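Local coordinates for protein trehalose-6-phosphate phosphatase (Candida albicans, PDB 5DXF) that is a member of glycosyltransferase family 20, modelled here as its N-terminal part with the two Rossmann-like domains of a GT-B fold, at residues A[308-313]-A[417-422]; A[323-328]-A[422-427]; A[370-375]-A[411-416]. One frame throughout, in Å; residues are numbered along the deposited sequence.

All three contacts lie in one Rossmann-like domain and share helix 415-424: contact 1 sets one of its faces against the last turn of helix 303-311, contact 2 sets its C-terminal end against helix 317-327, and contact 3 joins the approach to its N-terminus to strand 367-374. Contact 1 is buried, whereas contacts 2 and 3 are partly buried, each with an exposed residue at its margin. None has a hydrogen bond across its segments. The helix-helix contacts 1 and 2 also touch each other, and polar bonds flank them; contact 3 is a meeting of two valines above the sheet, with strand hydrogen bonding behind it.

Contact 1. Residues A[308-313]-A[417-422]; sequences HDAFSS and EYLALL
Leu419 holds CG anti to its own carbonyl carbon, and the chain is extended beyond it (chi2 -171°), which carries CD1 out to the last turn of helix 303-311. There it reaches Asp309, which meets it with its CB methylene, the carboxylate being turned to its own helix. This is helix-on-helix packing within a Rossmann-like domain of the GT-B fold, where helix 415-424 lies between helix 303-311 and the parallel strands. Leu419 CD1 sits 3.6 Å from Asp309 CB and 3.7 Å from Ala310 N, so a single methyl lodges against backbone and side-chain base together. Ala310 CB is a looser neighbour, 4.4 Å from Leu419 CD1. Because Ala310 ends at CB, the backbones can come close here: Ala310 CA and Leu419 CA are 5.7 Å apart. From the other helices, Cys447 packs on Ala310 and Leu422, while Ala420 turns from this contact toward helix 317-327. A polar tie runs beside the apolar one, since Arg423 NH1 hydrogen-bonds Ala310 O near the end of helix 303-311. The Asp309 carboxylate has a weak, long ion pair to Lys305 and a bond from the preceding imidazole. His308 ND1 donates to Asp309 OD1 at 3.0 Å, bent to 135°, with the oxygen 31° out of the ring plane.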
ATOM      1  N   HIS A 308      -2.537 -19.897   4.317  1.00 58.98           N
ATOM      2  CA  HIS A 308      -3.529 -20.727   4.957  1.00 64.59           C
ATOM      3  C   HIS A 308      -4.937 -20.520   4.406  1.00 70.51           C
ATOM      4  O   HIS A 308      -5.629 -21.480   4.075  1.00 66.94           O
ATOM      5  CB  HIS A 308      -3.531 -20.404   6.449  1.00 66.40           C
ATOM      6  CG  HIS A 308      -4.663 -21.023   7.200  1.00 77.87           C
ATOM      7  ND1 HIS A 308      -5.684 -20.281   7.747  1.00 78.44           N
ATOM      8  CD2 HIS A 308      -4.939 -22.314   7.490  1.00 71.98           C
ATOM      9  CE1 HIS A 308      -6.540 -21.089   8.342  1.00 80.51           C
ATOM     10  NE2 HIS A 308      -6.111 -22.327   8.199  1.00 81.77           N
ATOM     11  N   ASP A 309      -5.337 -19.262   4.274  1.00 70.11           N
ATOM     12  CA  ASP A 309      -6.640 -18.905   3.743  1.00 60.61           C
ATOM     13  C   ASP A 309      -6.767 -19.310   2.298  1.00 56.01           C
ATOM     14  O   ASP A 309      -7.797 -19.762   1.860  1.00 62.74           O
ATOM     15  CB  ASP A 309      -6.900 -17.419   3.921  1.00 60.77           C
ATOM     16  CG  ASP A 309      -6.914 -17.007   5.363  1.00 63.99           C
ATOM     17  OD1 ASP A 309      -6.566 -17.825   6.219  1.00 72.02           O
ATOM     18  OD2 ASP A 309      -7.273 -15.859   5.655  1.00 71.18           O
ATOM     19  N   ALA A 310      -5.697 -19.143   1.554  1.00 52.94           N
ATOM     20  CA  ALA A 310      -5.710 -19.502   0.160  1.00 58.96           C
ATOM     21  C   ALA A 310      -5.964 -20.982  -0.004  1.00 59.74           C
ATOM     22  O   ALA A 310      -6.661 -21.405  -0.906  1.00 56.84           O
ATOM     23  CB  ALA A 310      -4.389 -19.133  -0.480  1.00 57.36           C
ATOM     24  N   PHE A 311      -5.369 -21.783   0.861  1.00 64.06           N
ATOM     25  CA  PHE A 311      -5.396 -23.226   0.627  1.00 74.19           C
ATOM     26  C   PHE A 311      -6.149 -24.059   1.672  1.00 73.15           C
ATOM     27  O   PHE A 311      -6.181 -25.284   1.572  1.00 71.20           O
ATOM     28  CB  PHE A 311      -3.960 -23.739   0.498  1.00 65.99           C
ATOM     29  CG  PHE A 311      -3.191 -23.087  -0.616  1.00 60.66           C
ATOM     30  CD1 PHE A 311      -3.508 -23.352  -1.938  1.00 55.38           C
ATOM     31  CD2 PHE A 311      -2.159 -22.206  -0.344  1.00 61.99           C
ATOM     32  CE1 PHE A 311      -2.809 -22.751  -2.968  1.00 53.36           C
ATOM     33  CE2 PHE A 311      -1.453 -21.603  -1.370  1.00 59.26           C
ATOM     34  CZ  PHE A 311      -1.779 -21.877  -2.684  1.00 55.69           C
ATOM     35  N   SER A 312      -6.765 -23.416   2.658  1.00 79.98           N
ATOM     36  CA  SER A 312      -7.520 -24.168   3.662  1.00 86.33           C
ATOM     37  C   SER A 312      -8.860 -24.655   3.121  1.00100.10           C
ATOM     38  O   SER A 312      -9.516 -23.966   2.336  1.00 87.77           O
ATOM     39  CB  SER A 312      -7.754 -23.330   4.920  1.00 79.89           C
ATOM     40  OG  SER A 312      -8.484 -24.064   5.889  1.00 80.60           O
ATOM     41  N   SER A 313      -9.260 -25.848   3.550  1.00110.80           N
ATOM     42  CA  SER A 313     -10.519 -26.446   3.127  1.00109.86           C
ATOM     43  C   SER A 313     -11.695 -25.791   3.837  1.00105.35           C
ATOM     44  O   SER A 313     -12.765 -25.609   3.257  1.00 98.88           O
ATOM     45  CB  SER A 313     -10.503 -27.953   3.396  1.00105.38           C
ATOM     46  OG  SER A 313      -9.994 -28.225   4.689  1.00107.73           O
ATOM     47  N   GLU A 417     -13.230 -14.898  -2.169  1.00 61.12           N
ATOM     48  CA  GLU A 417     -13.441 -14.703  -3.599  1.00 60.26           C
ATOM     49  C   GLU A 417     -12.183 -14.136  -4.248  1.00 51.96           C
ATOM     50  O   GLU A 417     -11.815 -14.522  -5.357  1.00 51.70           O
ATOM     51  CB  GLU A 417     -14.631 -13.775  -3.847  1.00 60.42           C
ATOM     52  CG  GLU A 417     -15.986 -14.454  -3.744  1.00 66.54           C
ATOM     53  CD  GLU A 417     -17.122 -13.457  -3.634  1.00 75.43           C
ATOM     54  OE1 GLU A 417     -16.856 -12.296  -3.262  1.00 60.32           O
ATOM     55  OE2 GLU A 417     -18.279 -13.832  -3.922  1.00 74.78           O
ATOM     56  N   TYR A 418     -11.529 -13.224  -3.537  1.00 47.50           N
ATOM     57  CA  TYR A 418     -10.302 -12.594  -4.009  1.00 52.76           C
ATOM     58  C   TYR A 418      -9.171 -13.606  -4.124  1.00 51.93           C
ATOM     59  O   TYR A 418      -8.514 -13.702  -5.167  1.00 40.41           O
ATOM     60  CB  TYR A 418      -9.902 -11.455  -3.074  1.00 59.13           C
ATOM     61  CG  TYR A 418      -8.553 -10.841  -3.378  1.00 62.10           C
ATOM     62  CD1 TYR A 418      -8.343 -10.118  -4.543  1.00 56.04           C
ATOM     63  CD2 TYR A 418      -7.492 -10.975  -2.491  1.00 63.26           C
ATOM     64  CE1 TYR A 418      -7.115  -9.554  -4.824  1.00 63.16           C
ATOM     65  CE2 TYR A 418      -6.259 -10.411  -2.761  1.00 63.91           C
ATOM     66  CZ  TYR A 418      -6.079  -9.702  -3.929  1.00 60.73           C
ATOM     67  OH  TYR A 418      -4.856  -9.140  -4.206  1.00 58.80           O
ATOM     68  N   LEU A 419      -8.948 -14.361  -3.052  1.00 55.75           N
ATOM     69  CA  LEU A 419      -7.914 -15.392  -3.049  1.00 47.29           C
ATOM     70  C   LEU A 419      -8.183 -16.466  -4.094  1.00 47.20           C
ATOM     71  O   LEU A 419      -7.255 -16.946  -4.751  1.00 46.25           O
ATOM     72  CB  LEU A 419      -7.803 -16.032  -1.668  1.00 45.86           C
ATOM     73  CG  LEU A 419      -7.369 -15.074  -0.561  1.00 53.86           C
ATOM     74  CD1 LEU A 419      -7.066 -15.840   0.710  1.00 54.97           C
ATOM     75  CD2 LEU A 419      -6.162 -14.267  -1.003  1.00 62.89           C
ATOM     76  N   ALA A 420      -9.453 -16.845  -4.237  1.00 40.06           N
ATOM     77  CA  ALA A 420      -9.868 -17.722  -5.324  1.00 47.77           C
ATOM     78  C   ALA A 420      -9.370 -17.148  -6.633  1.00 48.13           C
ATOM     79  O   ALA A 420      -8.618 -17.796  -7.350  1.00 53.41           O
ATOM     80  CB  ALA A 420     -11.374 -17.873  -5.362  1.00 46.67           C
ATOM     81  N   LEU A 421      -9.797 -15.921  -6.925  1.00 46.68           N
ATOM     82  CA  LEU A 421      -9.392 -15.206  -8.136  1.00 49.59           C
ATOM     83  C   LEU A 421      -7.882 -15.267  -8.392  1.00 38.09           C
ATOM     84  O   LEU A 421      -7.449 -15.535  -9.516  1.00 39.72           O
ATOM     85  CB  LEU A 421      -9.859 -13.745  -8.067  1.00 44.13           C
ATOM     86  CG  LEU A 421     -11.349 -13.484  -8.326  1.00 43.38           C
ATOM     87  CD1 LEU A 421     -11.739 -12.072  -7.915  1.00 39.39           C
ATOM     88  CD2 LEU A 421     -11.688 -13.733  -9.787  1.00 35.58           C
ATOM     89  N   LEU A 422      -7.085 -15.032  -7.355  1.00 40.10           N
ATOM     90  CA  LEU A 422      -5.635 -15.107  -7.505  1.00 41.40           C
ATOM     91  C   LEU A 422      -5.172 -16.524  -7.837  1.00 52.23           C
ATOM     92  O   LEU A 422      -4.301 -16.709  -8.687  1.00 48.37           O
ATOM     93  CB  LEU A 422      -4.933 -14.610  -6.241  1.00 35.44           C
ATOM     94  CG  LEU A 422      -5.080 -13.116  -5.947  1.00 54.09           C
ATOM     95  CD1 LEU A 422      -4.269 -12.724  -4.723  1.00 46.85           C
ATOM     96  CD2 LEU A 422      -4.674 -12.281  -7.155  1.00 42.18           C
TER

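Contact 2. Residues A[323-328]-A[422-427]; sequences ALKQVY and LRVADL
Apolar contact comes first: Val424, near the end of helix 415-424, puts both methyls against helix 317-327, CG2 on Leu324 and CG1 mainly on Lys325. Val424 CG2 lies 3.8 Å from Leu324 CD1 and also 3.8 Å from Leu324 CB. Val424 CG1 is anti to the backbone N (chi1 -166°), a rotation that carries it to the next residue, where it is 4.1 Å from Lys325 CG and just as far from the backbone Lys325 N. Lys325 thus contributes aliphatic chain rather than charge. In the aromatic group, Leu324 CD2 lies in plane at the edge of the Tyr328 ring, and Val327 CG1 stands 3.9 Å above the centre of one face. That ring also packs on Leu407 and Tyr409 of strand 406-409, joining the end of helix 317-327 to the sheet. Polar bonds run alongside. Arg423 NH2 forms a salt bridge with Glu318 at the start of helix 317-327, and Asp426, just before strand 428-430, accepts a hydrogen bond at OD2 from the backbone N of Leu333 on strand 332-339. With Leu333 and Val321 also packed on Val424, the valine is a buried wedge between helix and sheet. Contact between the segments is therefore purely van der Waals and set by shape, while direction-dependent bonds to neighbouring elements lie at its sides.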
ATOM      1  N   ALA A 323     -15.035 -23.749  -9.115  1.00 57.35           N
ATOM      2  CA  ALA A 323     -16.207 -23.185  -9.776  1.00 51.93           C
ATOM      3  C   ALA A 323     -15.797 -22.202 -10.867  1.00 58.50           C
ATOM      4  O   ALA A 323     -16.353 -22.206 -11.961  1.00 57.13           O
ATOM      5  CB  ALA A 323     -17.112 -22.503  -8.764  1.00 44.48           C
ATOM      6  N   LEU A 324     -14.821 -21.358 -10.547  1.00 52.90           N
ATOM      7  CA  LEU A 324     -14.247 -20.418 -11.502  1.00 54.55           C
ATOM      8  C   LEU A 324     -13.534 -21.168 -12.620  1.00 53.86           C
ATOM      9  O   LEU A 324     -13.606 -20.779 -13.786  1.00 52.39           O
ATOM     10  CB  LEU A 324     -13.279 -19.465 -10.795  1.00 53.17           C
ATOM     11  CG  LEU A 324     -13.904 -18.424  -9.865  1.00 46.28           C
ATOM     12  CD1 LEU A 324     -12.853 -17.840  -8.934  1.00 48.37           C
ATOM     13  CD2 LEU A 324     -14.569 -17.323 -10.675  1.00 40.49           C
ATOM     14  N   LYS A 325     -12.846 -22.244 -12.250  1.00 51.97           N
ATOM     15  CA  LYS A 325     -12.251 -23.159 -13.216  1.00 58.96           C
ATOM     16  C   LYS A 325     -13.321 -23.710 -14.148  1.00 63.38           C
ATOM     17  O   LYS A 325     -13.068 -23.948 -15.329  1.00 60.78           O
ATOM     18  CB  LYS A 325     -11.533 -24.306 -12.501  1.00 57.95           C
ATOM     19  CG  LYS A 325     -10.031 -24.122 -12.370  1.00 65.83           C
ATOM     20  CD  LYS A 325      -9.503 -24.818 -11.130  1.00 60.34           C
ATOM     21  CE  LYS A 325      -8.041 -25.187 -11.288  1.00 63.82           C
ATOM     22  NZ  LYS A 325      -7.862 -26.229 -12.335  1.00 64.94           N
ATOM     23  N   GLN A 326     -14.520 -23.909 -13.610  1.00 58.74           N
ATOM     24  CA  GLN A 326     -15.630 -24.445 -14.389  1.00 65.76           C
ATOM     25  C   GLN A 326     -16.202 -23.402 -15.346  1.00 57.90           C
ATOM     26  O   GLN A 326     -16.504 -23.708 -16.500  1.00 59.40           O
ATOM     27  CB  GLN A 326     -16.721 -24.972 -13.455  1.00 65.51           C
ATOM     28  CG  GLN A 326     -17.365 -26.262 -13.930  1.00 72.27           C
ATOM     29  CD  GLN A 326     -16.343 -27.336 -14.263  1.00 80.92           C
ATOM     30  OE1 GLN A 326     -15.344 -27.506 -13.562  1.00 86.89           O
ATOM     31  NE2 GLN A 326     -16.592 -28.068 -15.343  1.00 86.03           N
ATOM     32  N   VAL A 327     -16.341 -22.172 -14.861  1.00 58.78           N
ATOM     33  CA  VAL A 327     -16.863 -21.074 -15.669  1.00 57.61           C
ATOM     34  C   VAL A 327     -15.942 -20.755 -16.841  1.00 53.45           C
ATOM     35  O   VAL A 327     -16.386 -20.635 -17.983  1.00 52.47           O
ATOM     36  CB  VAL A 327     -17.055 -19.795 -14.824  1.00 58.74           C
ATOM     37  CG1 VAL A 327     -17.636 -18.677 -15.674  1.00 46.07           C
ATOM     38  CG2 VAL A 327     -17.945 -20.075 -13.626  1.00 46.09           C
ATOM     39  N   TYR A 328     -14.653 -20.630 -16.551  1.00 51.72           N
ATOM     40  CA  TYR A 328     -13.689 -20.187 -17.549  1.00 57.07           C
ATOM     41  C   TYR A 328     -12.901 -21.347 -18.146  1.00 61.70           C
ATOM     42  O   TYR A 328     -11.699 -21.241 -18.392  1.00 55.65           O
ATOM     43  CB  TYR A 328     -12.751 -19.153 -16.933  1.00 53.26           C
ATOM     44  CG  TYR A 328     -13.501 -17.957 -16.397  1.00 47.93           C
ATOM     45  CD1 TYR A 328     -14.038 -17.013 -17.261  1.00 47.00           C
ATOM     46  CD2 TYR A 328     -13.694 -17.782 -15.033  1.00 49.07           C
ATOM     47  CE1 TYR A 328     -14.735 -15.923 -16.784  1.00 44.37           C
ATOM     48  CE2 TYR A 328     -14.388 -16.692 -14.545  1.00 46.96           C
ATOM     49  CZ  TYR A 328     -14.907 -15.766 -15.426  1.00 52.46           C
ATOM     50  OH  TYR A 328     -15.600 -14.678 -14.946  1.00 58.81           O
ATOM     51  N   LEU A 422      -7.085 -15.032  -7.355  1.00 40.10           N
ATOM     52  CA  LEU A 422      -5.635 -15.107  -7.505  1.00 41.40           C
ATOM     53  C   LEU A 422      -5.172 -16.524  -7.837  1.00 52.23           C
ATOM     54  O   LEU A 422      -4.301 -16.709  -8.687  1.00 48.37           O
ATOM     55  CB  LEU A 422      -4.933 -14.610  -6.241  1.00 35.44           C
ATOM     56  CG  LEU A 422      -5.080 -13.116  -5.947  1.00 54.09           C
ATOM     57  CD1 LEU A 422      -4.269 -12.724  -4.723  1.00 46.85           C
ATOM     58  CD2 LEU A 422      -4.674 -12.281  -7.155  1.00 42.18           C
ATOM     59  N   ARG A 423      -5.756 -17.523  -7.181  1.00 53.12           N
ATOM     60  CA  ARG A 423      -5.370 -18.912  -7.423  1.00 53.25           C
ATOM     61  C   ARG A 423      -5.743 -19.409  -8.826  1.00 50.90           C
ATOM     62  O   ARG A 423      -4.949 -20.099  -9.465  1.00 60.33           O
ATOM     63  CB  ARG A 423      -5.989 -19.830  -6.364  1.00 54.09           C
ATOM     64  CG  ARG A 423      -5.153 -19.975  -5.098  1.00 56.02           C
ATOM     65  CD  ARG A 423      -5.738 -21.020  -4.163  1.00 58.79           C
ATOM     66  NE  ARG A 423      -5.793 -22.337  -4.789  1.00 75.91           N
ATOM     67  CZ  ARG A 423      -6.469 -23.374  -4.305  1.00 58.85           C
ATOM     68  NH1 ARG A 423      -7.157 -23.253  -3.177  1.00 59.79           N
ATOM     69  NH2 ARG A 423      -6.460 -24.531  -4.950  1.00 55.80           N
ATOM     70  N   VAL A 424      -6.933 -19.063  -9.315  1.00 47.25           N
ATOM     71  CA  VAL A 424      -7.361 -19.529 -10.636  1.00 51.00           C
ATOM     72  C   VAL A 424      -6.608 -18.793 -11.747  1.00 49.98           C
ATOM     73  O   VAL A 424      -6.604 -19.223 -12.901  1.00 37.44           O
ATOM     74  CB  VAL A 424      -8.889 -19.340 -10.855  1.00 62.32           C
ATOM     75  CG1 VAL A 424      -9.377 -20.127 -12.078  1.00 71.11           C
ATOM     76  CG2 VAL A 424      -9.674 -19.765  -9.620  1.00 63.28           C
ATOM     77  N   ALA A 425      -5.960 -17.688 -11.395  1.00 41.35           N
ATOM     78  CA  ALA A 425      -5.283 -16.855 -12.384  1.00 47.09           C
ATOM     79  C   ALA A 425      -4.184 -17.594 -13.147  1.00 56.99           C
ATOM     80  O   ALA A 425      -3.354 -18.286 -12.552  1.00 55.39           O
ATOM     81  CB  ALA A 425      -4.705 -15.627 -11.714  1.00 47.02           C
ATOM     82  N   ASP A 426      -4.197 -17.465 -14.465  1.00 53.27           N
ATOM     83  CA  ASP A 426      -3.124 -17.960 -15.293  1.00 52.07           C
ATOM     84  C   ASP A 426      -2.075 -16.872 -15.497  1.00 56.54           C
ATOM     85  O   ASP A 426      -0.982 -17.129 -15.968  1.00 51.63           O
ATOM     86  CB  ASP A 426      -3.671 -18.440 -16.637  1.00 58.63           C
ATOM     87  CG  ASP A 426      -4.671 -19.578 -16.493  1.00 69.53           C
ATOM     88  OD1 ASP A 426      -4.266 -20.705 -16.135  1.00 60.68           O
ATOM     89  OD2 ASP A 426      -5.866 -19.345 -16.747  1.00 57.72           O
ATOM     90  N   LEU A 427      -2.433 -15.646 -15.139  1.00 63.54           N
ATOM     91  CA  LEU A 427      -1.526 -14.514 -15.244  1.00 58.89           C
ATOM     92  C   LEU A 427      -1.818 -13.458 -14.194  1.00 56.92           C
ATOM     93  O   LEU A 427      -2.943 -13.292 -13.771  1.00 60.98           O
ATOM     94  CB  LEU A 427      -1.632 -13.883 -16.627  1.00 20.00           C
ATOM     95  CG  LEU A 427      -0.388 -13.244 -17.228  1.00 20.00           C
ATOM     96  CD1 LEU A 427      -0.766 -12.141 -18.185  1.00 20.00           C
ATOM     97  CD2 LEU A 427       0.545 -12.708 -16.167  1.00 20.00           C
TER

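Contact 3. Residues A[370-375]-A[411-416]; sequences IQVSSP and MRVAKE
Val372 and Val413 meet tip to tip, each offering one methyl: Val372 CG2 and Val413 CG1 are 4.1 Å apart. On the strand side, Val372 has CG2 anti to its backbone N, while CG1 lies between the backbone N and the carbonyl carbon (chi1 36°). Val413 answers with CG1 anti to the carbonyl carbon (chi1 -50°), leaving CG2 to turn toward Tyr418 on the helix that follows. Met411 takes part through its backbone instead, its O lying 4.4 Å from Val372 CG2, and its CB points away from the strand. The topology is a parallel Rossmann-like sheet: strand 367-374 runs between strands 332-339 and 406-409. Residues 411-414 belong to the loop that follows this last, edge strand and starts helix 415-424. Val372 therefore stands on the face of the sheet that this helix covers, with Arg337 of the neighbouring strand also packed on it. Alternation along the strand turns its neighbours the other way. Ser373 points away from the loop, and its OG is hydrogen-bonded to His408 NE2; the buried Gln371 amide is satisfied at both ends, OE1 by Lys349 NZ and NE2 by Asp338 OD2. At the helix start Ala414 is the N-cap. Its backbone N donates to Glu417 OE1, three residues on, as the N3 side chain accepts in a capping box, though alanine cannot return the bond.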
ATOM      1  N   ILE A 370      -9.687 -10.087 -15.946  1.00 41.89           N
ATOM      2  CA  ILE A 370     -10.554  -9.766 -14.818  1.00 39.15           C
ATOM      3  C   ILE A 370      -9.920  -8.691 -13.945  1.00 40.10           C
ATOM      4  O   ILE A 370      -8.865  -8.906 -13.345  1.00 47.24           O
ATOM      5  CB  ILE A 370     -10.859 -11.010 -13.958  1.00 48.91           C
ATOM      6  CG1 ILE A 370     -11.644 -12.034 -14.778  1.00 50.56           C
ATOM      7  CG2 ILE A 370     -11.634 -10.618 -12.706  1.00 41.47           C
ATOM      8  CD1 ILE A 370     -11.701 -13.406 -14.154  1.00 62.62           C
ATOM      9  N   GLN A 371     -10.566  -7.529 -13.890  1.00 43.01           N
ATOM     10  CA  GLN A 371     -10.088  -6.419 -13.075  1.00 41.83           C
ATOM     11  C   GLN A 371     -11.105  -6.056 -11.999  1.00 39.00           C
ATOM     12  O   GLN A 371     -12.244  -5.699 -12.305  1.00 42.39           O
ATOM     13  CB  GLN A 371      -9.791  -5.194 -13.948  1.00 42.11           C
ATOM     14  CG  GLN A 371      -9.128  -4.045 -13.201  1.00 36.71           C
ATOM     15  CD  GLN A 371      -7.712  -4.371 -12.773  1.00 46.57           C
ATOM     16  OE1 GLN A 371      -7.004  -5.117 -13.449  1.00 48.32           O
ATOM     17  NE2 GLN A 371      -7.292  -3.817 -11.642  1.00 43.98           N
ATOM     18  N   VAL A 372     -10.695  -6.169 -10.740  1.00 35.66           N
ATOM     19  CA  VAL A 372     -11.504  -5.685  -9.629  1.00 41.45           C
ATOM     20  C   VAL A 372     -10.873  -4.403  -9.094  1.00 45.32           C
ATOM     21  O   VAL A 372      -9.696  -4.380  -8.734  1.00 50.71           O
ATOM     22  CB  VAL A 372     -11.636  -6.736  -8.507  1.00 43.01           C
ATOM     23  CG1 VAL A 372     -10.346  -7.524  -8.365  1.00 53.24           C
ATOM     24  CG2 VAL A 372     -12.012  -6.070  -7.190  1.00 44.01           C
ATOM     25  N   SER A 373     -11.659  -3.332  -9.061  1.00 45.47           N
ATOM     26  CA  SER A 373     -11.129  -2.016  -8.734  1.00 46.46           C
ATOM     27  C   SER A 373     -11.738  -1.418  -7.472  1.00 48.26           C
ATOM     28  O   SER A 373     -12.866  -1.734  -7.096  1.00 46.11           O
ATOM     29  CB  SER A 373     -11.335  -1.060  -9.910  1.00 40.76           C
ATOM     30  OG  SER A 373     -12.655  -1.153 -10.414  1.00 50.10           O
ATOM     31  N   SER A 374     -10.968  -0.548  -6.827  1.00 56.75           N
ATOM     32  CA  SER A 374     -11.411   0.161  -5.636  1.00 54.72           C
ATOM     33  C   SER A 374     -11.569   1.642  -5.973  1.00 61.64           C
ATOM     34  O   SER A 374     -10.823   2.170  -6.796  1.00 56.87           O
ATOM     35  CB  SER A 374     -10.413  -0.040  -4.494  1.00 66.26           C
ATOM     36  OG  SER A 374     -10.005  -1.397  -4.412  1.00 68.18           O
ATOM     37  N   PRO A 375     -12.544   2.321  -5.345  1.00 73.00           N
ATOM     38  CA  PRO A 375     -12.842   3.711  -5.716  1.00 78.40           C
ATOM     39  C   PRO A 375     -11.780   4.723  -5.276  1.00 86.14           C
ATOM     40  O   PRO A 375     -11.171   4.566  -4.217  1.00 80.65           O
ATOM     41  CB  PRO A 375     -14.163   3.980  -4.995  1.00 76.15           C
ATOM     42  CG  PRO A 375     -14.101   3.100  -3.796  1.00 81.70           C
ATOM     43  CD  PRO A 375     -13.441   1.837  -4.280  1.00 71.59           C
ATOM     44  N   MET A 411     -17.445  -3.416  -7.264  1.00 47.91           N
ATOM     45  CA  MET A 411     -17.978  -3.768  -5.959  1.00 58.32           C
ATOM     46  C   MET A 411     -16.899  -4.357  -5.067  1.00 57.54           C
ATOM     47  O   MET A 411     -15.883  -4.824  -5.551  1.00 64.24           O
ATOM     48  CB  MET A 411     -19.150  -4.733  -6.093  1.00 20.00           C
ATOM     49  CG  MET A 411     -18.758  -6.186  -6.226  1.00 20.00           C
ATOM     50  SD  MET A 411     -18.545  -6.675  -7.926  1.00 20.00           S
ATOM     51  CE  MET A 411     -19.915  -5.858  -8.710  1.00 20.00           C
ATOM     52  N   ARG A 412     -17.122  -4.331  -3.763  1.00 48.50           N
ATOM     53  CA  ARG A 412     -16.210  -4.989  -2.840  1.00 55.40           C
ATOM     54  C   ARG A 412     -16.411  -6.494  -2.933  1.00 62.95           C
ATOM     55  O   ARG A 412     -17.541  -6.983  -2.861  1.00 55.76           O
ATOM     56  CB  ARG A 412     -16.430  -4.507  -1.407  1.00 63.95           C
ATOM     57  CG  ARG A 412     -16.135  -3.030  -1.198  1.00 86.45           C
ATOM     58  CD  ARG A 412     -16.404  -2.617   0.240  1.00 88.29           C
ATOM     59  NE  ARG A 412     -16.142  -1.198   0.466  1.00 98.10           N
ATOM     60  CZ  ARG A 412     -16.383  -0.570   1.612  1.00109.50           C
ATOM     61  NH1 ARG A 412     -16.894  -1.235   2.639  1.00101.89           N
ATOM     62  NH2 ARG A 412     -16.114   0.725   1.730  1.00100.67           N
ATOM     63  N   VAL A 413     -15.318  -7.225  -3.108  1.00 56.46           N
ATOM     64  CA  VAL A 413     -15.397  -8.673  -3.212  1.00 56.28           C
ATOM     65  C   VAL A 413     -14.908  -9.313  -1.923  1.00 58.73           C
ATOM     66  O   VAL A 413     -14.169  -8.698  -1.153  1.00 53.88           O
ATOM     67  CB  VAL A 413     -14.580  -9.205  -4.402  1.00 52.86           C
ATOM     68  CG1 VAL A 413     -14.928  -8.434  -5.662  1.00 53.81           C
ATOM     69  CG2 VAL A 413     -13.090  -9.108  -4.114  1.00 60.84           C
ATOM     70  N   ALA A 414     -15.331 -10.549  -1.687  1.00 77.51           N
ATOM     71  CA  ALA A 414     -14.969 -11.249  -0.466  1.00 72.08           C
ATOM     72  C   ALA A 414     -13.512 -11.685  -0.493  1.00 66.34           C
ATOM     73  O   ALA A 414     -12.929 -11.902  -1.558  1.00 57.50           O
ATOM     74  CB  ALA A 414     -15.875 -12.447  -0.250  1.00 69.21           C
ATOM     75  N   LYS A 415     -12.945 -11.869   0.688  1.00 70.15           N
ATOM     76  CA  LYS A 415     -11.554 -12.253   0.831  1.00 64.45           C
ATOM     77  C   LYS A 415     -11.300 -13.595   0.189  1.00 62.60           C
ATOM     78  O   LYS A 415     -10.286 -13.799  -0.456  1.00 57.99           O
ATOM     79  CB  LYS A 415     -11.199 -12.332   2.307  1.00 20.00           C
ATOM     80  CG  LYS A 415     -11.899 -11.295   3.165  1.00 20.00           C
ATOM     81  CD  LYS A 415     -13.366 -11.625   3.374  1.00 20.00           C
ATOM     82  CE  LYS A 415     -14.203 -10.371   3.543  1.00 20.00           C
ATOM     83  NZ  LYS A 415     -15.170 -10.497   4.665  1.00 20.00           N
ATOM     84  N   GLU A 416     -12.234 -14.511   0.379  1.00 65.90           N
ATOM     85  CA  GLU A 416     -12.142 -15.841  -0.208  1.00 60.79           C
ATOM     86  C   GLU A 416     -12.355 -15.791  -1.719  1.00 56.33           C
ATOM     87  O   GLU A 416     -11.737 -16.553  -2.463  1.00 54.08           O
ATOM     88  CB  GLU A 416     -13.160 -16.783   0.439  1.00 74.71           C
ATOM     89  CG  GLU A 416     -13.486 -16.468   1.894  1.00 75.76           C
ATOM     90  CD  GLU A 416     -14.533 -15.378   2.037  1.00 79.71           C
ATOM     91  OE1 GLU A 416     -15.541 -15.416   1.298  1.00 81.94           O
ATOM     92  OE2 GLU A 416     -14.342 -14.478   2.880  1.00 71.72           O
TER